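Local atomic coordinates of exosome complex component Rrp42 (PDB entry 2WNR), a protein that is predicted to be a non-catalytic subunit of the archaeal RNA-degrading exosome, helping to structure the active site of its partner Rrp41. Residues K125-I128 with K133-M136; S104-R109 with A233-G238. All coordinates share one frame; numbering follows the deposited sequence.

Contact 1 (K125-I128 with K133-M136); sequences KLCI and KVWM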
loop_
_atom_site.group_PDB
_atom_site.type_symbol
_atom_site.label_atom_id
_atom_site.label_comp_id
_atom_site.label_asym_id
_atom_site.label_seq_id
_atom_site.Cartn_x
_atom_site.Cartn_y
_atom_site.Cartn_z
ATOM N N LYS A 125 17.591 -27.519 -12.468
ATOM C CA LYS A 125 16.864 -28.177 -13.552
ATOM C C LYS A 125 15.627 -27.385 -13.969
ATOM O O LYS A 125 14.971 -27.725 -14.958
ATOM C CB LYS A 125 16.478 -29.607 -13.161
ATOM C CG LYS A 125 17.661 -30.486 -12.803
ATOM C CD LYS A 125 17.345 -31.961 -12.974
ATOM C CE LYS A 125 18.481 -32.817 -12.426
ATOM N NZ LYS A 125 18.878 -33.900 -13.372
ATOM N N LEU A 126 15.320 -26.332 -13.213
ATOM C CA LEU A 126 14.217 -25.434 -13.538
ATOM C C LEU A 126 14.690 -24.257 -14.391
ATOM O O LEU A 126 13.874 -23.482 -14.914
ATOM C CB LEU A 126 13.530 -24.946 -12.266
ATOM C CG LEU A 126 12.890 -26.045 -11.412
ATOM C CD1 LEU A 126 12.092 -25.428 -10.268
ATOM C CD2 LEU A 126 11.995 -26.952 -12.250
ATOM N N CYS A 127 16.008 -24.131 -14.525
ATOM C CA CYS A 127 16.599 -23.195 -15.466
ATOM C C CYS A 127 16.014 -23.418 -16.862
ATOM O O CYS A 127 15.699 -24.553 -17.224
ATOM C CB CYS A 127 18.117 -23.401 -15.527
ATOM S SG CYS A 127 19.039 -21.914 -15.947
ATOM N N ILE A 128 15.838 -22.342 -17.624
ATOM C CA ILE A 128 15.589 -22.470 -19.064
ATOM C C ILE A 128 16.745 -21.820 -19.831
ATOM O O ILE A 128 17.520 -22.520 -20.463
ATOM C CB ILE A 128 14.205 -21.933 -19.512
ATOM C CG1 ILE A 128 13.095 -22.906 -19.104
ATOM C CG2 ILE A 128 14.159 -21.728 -21.023
ATOM C CD1 ILE A 128 12.227 -22.402 -17.983
ATOM N N LYS A 133 15.616 -16.603 -18.280
ATOM C CA LYS A 133 14.340 -17.336 -18.208
ATOM C C LYS A 133 14.449 -18.608 -17.372
ATOM O O LYS A 133 15.264 -19.481 -17.664
ATOM C CB LYS A 133 13.823 -17.686 -19.609
ATOM C CG LYS A 133 13.491 -16.491 -20.497
ATOM C CD LYS A 133 12.038 -16.095 -20.374
ATOM C CE LYS A 133 11.628 -15.094 -21.433
ATOM N NZ LYS A 133 12.158 -13.739 -21.133
ATOM N N VAL A 134 13.640 -18.693 -16.322
ATOM C CA VAL A 134 13.550 -19.905 -15.507
ATOM C C VAL A 134 12.120 -20.150 -15.019
ATOM O O VAL A 134 11.274 -19.261 -15.078
ATOM C CB VAL A 134 14.512 -19.911 -14.265
ATOM C CG1 VAL A 134 15.978 -19.697 -14.648
ATOM C CG2 VAL A 134 14.031 -19.002 -13.127
ATOM N N TRP A 135 11.865 -21.355 -14.522
ATOM C CA TRP A 135 10.572 -21.690 -13.949
ATOM C C TRP A 135 10.427 -21.120 -12.538
ATOM O O TRP A 135 11.275 -21.344 -11.674
ATOM C CB TRP A 135 10.348 -23.204 -13.936
ATOM C CG TRP A 135 9.799 -23.769 -15.215
ATOM C CD1 TRP A 135 10.409 -24.670 -16.036
ATOM C CD2 TRP A 135 8.524 -23.486 -15.809
ATOM N NE1 TRP A 135 9.601 -24.964 -17.106
ATOM C CE2 TRP A 135 8.437 -24.253 -16.993
ATOM C CE3 TRP A 135 7.445 -22.660 -15.454
ATOM C CZ2 TRP A 135 7.319 -24.220 -17.831
ATOM C CZ3 TRP A 135 6.328 -22.624 -16.292
ATOM C CH2 TRP A 135 6.279 -23.401 -17.470
ATOM N N MET A 136 9.351 -20.380 -12.316
ATOM C CA MET A 136 9.053 -19.864 -10.986
ATOM C C MET A 136 7.875 -20.626 -10.402
ATOM O O MET A 136 6.770 -20.611 -10.959
ATOM C CB MET A 136 8.731 -18.377 -11.042
ATOM C CG MET A 136 9.889 -17.517 -11.505
ATOM S SD MET A 136 9.510 -15.759 -11.471
ATOM C CE MET A 136 8.255 -15.623 -12.758
#
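Leu126 accepts a hydrogen bond from the backbone of Trp135: Trp135 N lies 3.0 Å from Leu126 O, and the N-H points almost straight at the oxygen (169°). Leu126 CB and Trp135 CB are in apolar contact at 4.0 Å, and the Leu126 side chain also packs on Ile121 and Pro188. Cys127 and Val134 form the antiparallel non-hydrogen-bonded pair, their CA atoms 4.5 Å apart. Val134 CG1 lies 3.6 Å from Cys127 CA, and SG of Cys127 meets the same methyl.

The pairing makes a short beta hairpin, 127-129 with 133-145, in the first RNase PH-type domain; within this chain 127-129 joins the mixed sheet by pairing with 133-145. The longer strand is also bonded through its backbone to Gly69, Gln67 and Val80, and thus has partners in strands 58-69 and 80-87 as well as in 127-129.

At Ile128 the chain turns a corner. Its N gives a more bent hydrogen bond to Lys133 O (2.9 Å, 138°). In the Ile128 side chain, chi1 sets CG1 beside the backbone N (-75°), and the turn at chi2 then lays CD1 over one face of the Trp135 indole, 3.8 Å from the centroid of the five-membered ring, in a CH-pi contact. CD1 comes nearest at Trp135 CD1, 3.5 Å away. Ala170 of strand 166-173 touches both side chains.

Contact 2 (S104-R109 with A233-G238); sequences SVELSR and AMQKGG
In Glu106, CG stands opposite the backbone N (chi1 -176°), and the extended chain beyond carries the carboxylate from helix 102-117 toward strand 231-237. Gln235 leaves its backbone in the same way but bends at chi2 (85°), which brings NE2 round to meet the acid. The two side chains pass at a slant, with carboxylate and amide planes 63° apart.

One hydrogen bond joins them: Gln235 NE2 donates to Glu106 OE2 at 3.0 Å, nearly straight, and the oxygen receives it on its anti lone pair. The acceptor lies practically in the amide plane, as suits an N-H donor. Alongside the bond, Gln235 CG comes within 3.6 Å of Glu106 OE2, and Gln235 NE2 lies equally far from Glu106 CG. The backbones stand well apart, with 9.3 Å between the CA atoms of Glu106 and Gln235, and the polar ends span the gap.

Both ends have further partners. Arg220 forms a salt bridge with the same OE2, and Arg113 of helix 102-117 donates to Gln235 OE1. Gln235 OE1 also bonds a polar side chain and NE2 an acidic one, both of a neighbouring subunit that is a different protein and whose strand pairs with Met234 and Gln235.

Replacing Glu106 by alanine would probably leave Arg220 without its carboxylate mate and take one acceptor from Gln235 NE2. OE2 is a buried acceptor shared by an amide and a guanidinium: the salt bridge ties helix 102-117 to strand 219-226, the neutral amide ties it to 231-237, and the charge of Arg220 should favour the ionised acid.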
loop_
_atom_site.group_PDB
_atom_site.type_symbol
_atom_site.label_atom_id
_atom_site.label_comp_id
_atom_site.label_asym_id
_atom_site.label_seq_id
_atom_site.Cartn_x
_atom_site.Cartn_y
_atom_site.Cartn_z
ATOM N N SER A 104 1.288 -15.129 9.794
ATOM C CA SER A 104 1.284 -15.697 8.448
ATOM C C SER A 104 2.693 -15.769 7.885
ATOM O O SER A 104 3.122 -16.811 7.405
ATOM C CB SER A 104 0.425 -14.851 7.525
ATOM O OG SER A 104 0.234 -15.510 6.294
ATOM N N VAL A 105 3.395 -14.643 7.953
ATOM C CA VAL A 105 4.775 -14.519 7.510
ATOM C C VAL A 105 5.683 -15.580 8.128
ATOM O O VAL A 105 6.500 -16.196 7.428
ATOM C CB VAL A 105 5.320 -13.106 7.819
ATOM C CG1 VAL A 105 6.833 -13.051 7.644
ATOM C CG2 VAL A 105 4.617 -12.061 6.931
ATOM N N GLU A 106 5.531 -15.808 9.430
ATOM C CA GLU A 106 6.350 -16.815 10.088
ATOM C C GLU A 106 6.065 -18.204 9.538
ATOM O O GLU A 106 6.983 -18.899 9.075
ATOM C CB GLU A 106 6.140 -16.819 11.592
ATOM C CG GLU A 106 7.075 -17.815 12.262
ATOM C CD GLU A 106 6.675 -18.131 13.671
ATOM O OE1 GLU A 106 5.481 -17.976 13.994
ATOM O OE2 GLU A 106 7.561 -18.542 14.454
ATOM N N LEU A 107 4.790 -18.593 9.590
ATOM C CA LEU A 107 4.335 -19.856 9.023
ATOM C C LEU A 107 4.903 -20.059 7.624
ATOM O O LEU A 107 5.493 -21.081 7.337
ATOM C CB LEU A 107 2.807 -19.918 8.982
ATOM C CG LEU A 107 2.079 -21.204 8.530
ATOM C CD1 LEU A 107 1.782 -21.220 7.054
ATOM C CD2 LEU A 107 2.827 -22.477 8.924
ATOM N N SER A 108 4.724 -19.051 6.782
ATOM C CA SER A 108 5.178 -19.048 5.399
ATOM C C SER A 108 6.684 -19.270 5.263
ATOM O O SER A 108 7.122 -20.167 4.547
ATOM C CB SER A 108 4.774 -17.727 4.750
ATOM O OG SER A 108 4.572 -17.903 3.371
ATOM N N ARG A 109 7.476 -18.467 5.962
ATOM C CA ARG A 109 8.939 -18.586 5.910
ATOM C C ARG A 109 9.479 -19.900 6.464
ATOM O O ARG A 109 10.485 -20.421 5.980
ATOM C CB ARG A 109 9.583 -17.431 6.652
ATOM C CG ARG A 109 9.424 -16.120 5.938
ATOM C CD ARG A 109 9.989 -14.994 6.752
ATOM N NE ARG A 109 11.423 -15.135 6.992
ATOM C CZ ARG A 109 12.364 -14.838 6.107
ATOM N NH1 ARG A 109 12.023 -14.406 4.905
ATOM N NH2 ARG A 109 13.633 -14.983 6.425
ATOM N N ALA A 233 15.392 -27.617 9.094
ATOM C CA ALA A 233 14.724 -26.410 9.587
ATOM C C ALA A 233 14.322 -26.536 11.047
ATOM O O ALA A 233 13.864 -27.602 11.491
ATOM C CB ALA A 233 13.507 -26.082 8.743
ATOM N N MET A 234 14.481 -25.445 11.791
ATOM C CA MET A 234 14.054 -25.403 13.180
ATOM C C MET A 234 13.501 -24.027 13.531
ATOM O O MET A 234 14.003 -23.004 13.051
ATOM C CB MET A 234 15.204 -25.760 14.105
ATOM C CG MET A 234 14.793 -26.026 15.535
ATOM S SD MET A 234 16.192 -26.566 16.535
ATOM C CE MET A 234 16.405 -28.234 15.925
ATOM N N GLN A 235 12.464 -24.006 14.370
ATOM C CA GLN A 235 11.842 -22.753 14.762
ATOM C C GLN A 235 11.209 -22.815 16.147
ATOM O O GLN A 235 10.129 -23.387 16.334
ATOM C CB GLN A 235 10.789 -22.329 13.716
ATOM C CG GLN A 235 10.131 -20.986 13.974
ATOM C CD GLN A 235 10.941 -19.809 13.433
ATOM O OE1 GLN A 235 12.073 -19.965 12.966
ATOM N NE2 GLN A 235 10.352 -18.617 13.494
ATOM N N LYS A 236 11.874 -22.199 17.111
ATOM C CA LYS A 236 11.295 -22.007 18.435
ATOM C C LYS A 236 10.258 -20.897 18.347
ATOM O O LYS A 236 10.497 -19.862 17.723
ATOM C CB LYS A 236 12.387 -21.642 19.441
ATOM C CG LYS A 236 11.929 -21.579 20.891
ATOM C CD LYS A 236 11.674 -20.161 21.356
ATOM C CE LYS A 236 11.061 -20.146 22.735
ATOM N NZ LYS A 236 10.762 -18.746 23.184
ATOM N N GLY A 237 9.100 -21.117 18.955
ATOM C CA GLY A 237 8.055 -20.095 19.006
ATOM C C GLY A 237 7.552 -19.920 20.418
ATOM O O GLY A 237 7.922 -20.696 21.304
ATOM N N GLY A 238 6.719 -18.905 20.634
ATOM C CA GLY A 238 6.058 -18.714 21.931
ATOM C C GLY A 238 6.776 -17.694 22.781
ATOM O O GLY A 238 7.876 -17.271 22.450
#

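How the contacts relate
The centres of contact 1 and contact 2 are 28 Å apart and their nearest atoms about 14 Å, without touching. In contact 1 the segments are close neighbours in sequence within one hairpin, whereas contact 2 brings together residues more than 120 positions apart and joins the first RNase PH-type domain to the second. Helix 102-117, which supplies 104-109, is followed in the chain by that hairpin. The centre of contact 1 lies about 23 Å from the chain centre, and its segments touch no other subunit. The centre of contact 2 is about 10 Å from it, at an interface where the sheet continues into a different protein, consistent with the predicted part of Rrp42 in structuring the Rrp41 active site.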